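Local coordinates for 1-Pyrroline-5-Carboxylate reductase (Streptococcus pyogenes, PDB 2AMF), which catalyses the NADPH- or NADH-dependent reduction of 1-pyrroline-5-carboxylate to L-proline, the closing step of proline biosynthesis, at the interface of chains A and B. Coordinates in Å, arbitrary orientation; residue numbers count along the deposited sequence, not the author numbering. Chains: chain A/B, 1-Pyrroline-5-Carboxylate reductase.

Contact 1: the interface of chains A and B. Residues chain A 204-205, 207-209, 218; chain B 173, 176, 198.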
# COMPACT_ATOMS: atom_id res chain seq x y z
N SER A 204 32.05 -6.83 -10.69
CA SER A 204 30.95 -7.78 -10.75
C SER A 204 30.51 -7.98 -12.21
O SER A 204 30.28 -9.11 -12.66
CB SER A 204 29.75 -7.26 -9.92
OG SER A 204 30.05 -7.17 -8.53
N ALA A 205 30.40 -6.89 -12.94
CA ALA A 205 29.97 -6.96 -14.33
C ALA A 205 31.03 -7.65 -15.19
O ALA A 205 30.71 -8.40 -16.12
CB ALA A 205 29.64 -5.56 -14.85
N ASN A 207 33.22 -9.89 -14.01
CA ASN A 207 33.16 -11.29 -13.60
C ASN A 207 32.02 -12.06 -14.31
O ASN A 207 32.20 -13.20 -14.78
CB ASN A 207 33.06 -11.38 -12.07
CG ASN A 207 33.45 -12.73 -11.52
OD1 ASN A 207 33.55 -12.90 -10.31
ND2 ASN A 207 33.68 -13.70 -12.39
N LEU A 208 30.86 -11.43 -14.42
CA LEU A 208 29.73 -12.01 -15.14
C LEU A 208 30.03 -12.24 -16.62
O LEU A 208 29.78 -13.33 -17.15
CB LEU A 208 28.49 -11.13 -14.98
CG LEU A 208 27.15 -11.60 -15.57
CD1 LEU A 208 26.70 -12.96 -14.99
CD2 LEU A 208 26.11 -10.53 -15.32
N LYS A 209 30.56 -11.21 -17.28
CA LYS A 209 30.94 -11.26 -18.70
C LYS A 209 31.84 -12.46 -19.07
O LYS A 209 31.65 -13.09 -20.11
CB LYS A 209 31.66 -9.96 -19.09
CG LYS A 209 31.79 -9.75 -20.59
CD LYS A 209 32.44 -8.40 -20.88
CE LYS A 209 33.18 -8.39 -22.22
NZ LYS A 209 34.34 -9.34 -22.21
N PHE A 218 25.58 -16.69 -9.56
CA PHE A 218 26.40 -15.81 -8.71
C PHE A 218 25.70 -15.47 -7.39
O PHE A 218 26.32 -15.47 -6.31
CB PHE A 218 26.74 -14.52 -9.45
CG PHE A 218 27.95 -14.63 -10.35
CD1 PHE A 218 29.23 -14.55 -9.82
CD2 PHE A 218 27.80 -14.80 -11.73
CE1 PHE A 218 30.37 -14.63 -10.65
CE2 PHE A 218 28.92 -14.88 -12.57
CZ PHE A 218 30.21 -14.79 -12.03
N TYR B 173 23.98 -8.09 -9.28
CA TYR B 173 23.47 -9.15 -10.14
C TYR B 173 21.94 -9.23 -10.23
O TYR B 173 21.41 -9.53 -11.31
CB TYR B 173 24.03 -10.51 -9.72
CG TYR B 173 25.53 -10.61 -9.89
CD1 TYR B 173 26.15 -10.15 -11.08
CD2 TYR B 173 26.33 -11.16 -8.89
CE1 TYR B 173 27.52 -10.25 -11.25
CE2 TYR B 173 27.69 -11.26 -9.04
CZ TYR B 173 28.28 -10.82 -10.22
OH TYR B 173 29.63 -10.94 -10.36
N ILE B 176 21.02 -6.39 -12.61
CA ILE B 176 21.35 -6.79 -13.97
C ILE B 176 20.30 -7.77 -14.51
O ILE B 176 19.75 -7.59 -15.61
CB ILE B 176 22.78 -7.39 -14.05
CG1 ILE B 176 23.82 -6.28 -14.09
CG2 ILE B 176 22.96 -8.30 -15.30
CD1 ILE B 176 25.27 -6.77 -13.76
N THR B 198 24.94 -6.02 -19.46
CA THR B 198 26.20 -6.25 -18.75
C THR B 198 27.30 -5.33 -19.33
O THR B 198 28.05 -4.70 -18.57
CB THR B 198 26.66 -7.74 -18.83
OG1 THR B 198 25.63 -8.59 -18.28
CG2 THR B 198 27.96 -7.95 -18.06
O HOH W 1 31.34 -11.77 -8.50
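B:Tyr173 reaches across to chain A with its phenol, and the contact illustrates how one polar aromatic can serve a packed helical interface in several ways at once. The polar part centres on its hydroxyl. B:Tyr173 OH donates a hydrogen bond of 3.0 Å to the backbone O of A:Ser204, arriving well to one side of the C=O direction (angle 108°) and moderately tilted from the carbonyl plane. The same OH is 2.7 Å from the oxygen of water 1, which lies in the plane of the phenol ring. This water passes the link on to the carboxamide oxygen OD1 of A:Asn207, 3.1 Å from the oxygen of water 1, so backbone and water together fix where the end of the phenol sits.

Aromatic packing comes next. The A:Phe218 ring lies over one face of the phenol, tilted by about 32° and displaced so that the tyrosine hydroxyl sits beneath the phenylalanine rim. A:Phe218 CB makes the tight contact, 3.4 Å from B:Tyr173 CE2. On the opposite face, A:Ser204 CB stands 3.9 Å from B:Tyr173 CZ.

Aliphatic contacts extend the patch. With its CG anti to the backbone N (chi1 -176°), A:Leu208 sends CD2 tip to tip toward B:Ile176, 3.9 Å from CG2. That methyl also lies 3.6 Å from B:Thr198 OG1, while B:Thr198 CG2 rests 3.4 Å from the backbone O of A:Ala205.

In the fold, the C-terminal part of helix 190-209 and the middle of the short helix 215-222 of chain A hold the tyrosine of chain B helix 158-185 between them, with B:Thr198 coming from chain B helix 190-210, within the helical dimerisation region.

Contact 2: the interface of chains A and B. Residues chain A 157, 160-161, 164; chain B 183, 188, 193, 196.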
# COMPACT_ATOMS: atom_id res chain seq x y z
N ASP A 157 12.62 -4.06 -32.57
CA ASP A 157 13.23 -4.17 -31.23
C ASP A 157 13.93 -2.89 -30.76
O ASP A 157 14.54 -2.88 -29.68
CB ASP A 157 14.19 -5.36 -31.18
CG ASP A 157 13.46 -6.70 -31.27
OD1 ASP A 157 12.30 -6.81 -30.80
OD2 ASP A 157 14.06 -7.66 -31.82
N THR A 160 12.71 -1.22 -27.27
CA THR A 160 13.25 -2.04 -26.18
C THR A 160 14.73 -1.82 -26.00
O THR A 160 15.18 -1.61 -24.88
CB THR A 160 13.03 -3.54 -26.38
OG1 THR A 160 11.65 -3.79 -26.58
CG2 THR A 160 13.50 -4.32 -25.15
N PHE A 161 15.49 -1.86 -27.09
CA PHE A 161 16.93 -1.59 -27.01
C PHE A 161 17.22 -0.17 -26.48
O PHE A 161 18.16 0.03 -25.73
CB PHE A 161 17.60 -1.79 -28.38
CG PHE A 161 19.11 -1.73 -28.33
CD1 PHE A 161 19.86 -2.90 -28.33
CD2 PHE A 161 19.78 -0.50 -28.31
CE1 PHE A 161 21.28 -2.86 -28.31
CE2 PHE A 161 21.18 -0.45 -28.27
CZ PHE A 161 21.94 -1.63 -28.28
N LEU A 164 16.90 -0.71 -22.74
CA LEU A 164 17.94 -1.59 -22.21
C LEU A 164 19.33 -0.99 -22.27
O LEU A 164 20.16 -1.32 -21.42
CB LEU A 164 17.99 -2.92 -22.96
CG LEU A 164 16.91 -3.96 -22.72
CD1 LEU A 164 17.30 -5.25 -23.47
CD2 LEU A 164 16.76 -4.23 -21.23
N GLY B 183 14.00 -7.06 -20.79
CA GLY B 183 14.29 -7.33 -22.22
C GLY B 183 13.53 -8.53 -22.77
O GLY B 183 12.94 -8.45 -23.85
N ILE B 188 13.30 -9.54 -26.35
CA ILE B 188 14.73 -9.77 -26.58
C ILE B 188 15.22 -11.02 -25.85
O ILE B 188 15.06 -11.11 -24.63
CB ILE B 188 15.59 -8.51 -26.23
CG1 ILE B 188 15.07 -7.29 -27.00
CG2 ILE B 188 17.09 -8.78 -26.48
CD1 ILE B 188 16.04 -6.09 -27.09
N ALA B 193 19.89 -10.05 -24.30
CA ALA B 193 19.53 -9.01 -23.34
C ALA B 193 20.62 -8.86 -22.27
O ALA B 193 21.02 -7.74 -21.94
CB ALA B 193 18.16 -9.31 -22.70
N ILE B 196 23.88 -7.17 -23.76
CA ILE B 196 23.70 -5.73 -23.90
C ILE B 196 23.83 -5.02 -22.54
O ILE B 196 24.62 -4.07 -22.41
CB ILE B 196 22.36 -5.41 -24.57
CG1 ILE B 196 22.36 -5.93 -26.01
CG2 ILE B 196 22.01 -3.91 -24.49
CD1 ILE B 196 20.98 -6.13 -26.58
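A:Leu164 and B:Ile188 meet tip to tip in the helical dimerisation domain of the pyrroline-5-carboxylate reductase family, a case of interlocking by branched aliphatic side chains. The CD1 methyls of A:Leu164 and B:Ile188 are 3.9 Å apart. The leucine stretches outward from helix 158-185, its CD1 continuing the chain in an extended form (chi2 -174°), and its forked end comes down on the backbone of B:Gly183. A:Leu164 CD1 lies 3.9 Å from B:Gly183 CA, and CD2 lies near the N of the same glycine. With no side chain on the glycine, the leucine can settle directly against the main chain, and B:Ala193 adds a small methyl beside it.

A:Thr160 stands one turn earlier and meets the same isoleucine methyl from a neighbouring direction. Here the two side chains run past each other in opposite directions, and the threonine uses its methyl: A:Thr160 CG2 is 3.7 Å from B:Ile188 CD1. The isoleucine methyl is thus shared by threonine and leucine of the same helix.

A:Phe161 and B:Ile196 cross at a slant. The phenylalanine ring, swung away from its backbone N (chi1 -171°), presents its CD1-CE1 bond to the isoleucine, with A:Phe161 CE1 3.7 Å from B:Ile196 CD1. The CG1 and CG2 branches of B:Ile196 also come near CE1. A:Asp157, in the short 3-10 turn ahead of the helix, borders the patch on the B:Ile188 side.

The centres of the C-alpha atoms of contact 1 and contact 2 lie about 17 Å apart, and both draw on helix 158-185 and the helix that begins at residue 190. Contact 1 uses the middle of the former, the middle and later turns of the latter, and helix 215-222; contact 2 sets the start of helix 158-185 and the preceding 3-10 turn in chain A against its end, the following loop and the early turns of helix 190-210 in chain B. A patch with a tyrosine hydrogen bond and a mainly apolar one thus share one interface. Two-fold symmetry repeats both, giving an intertwined dimer; the ten-chain assembly is probably five such pairs.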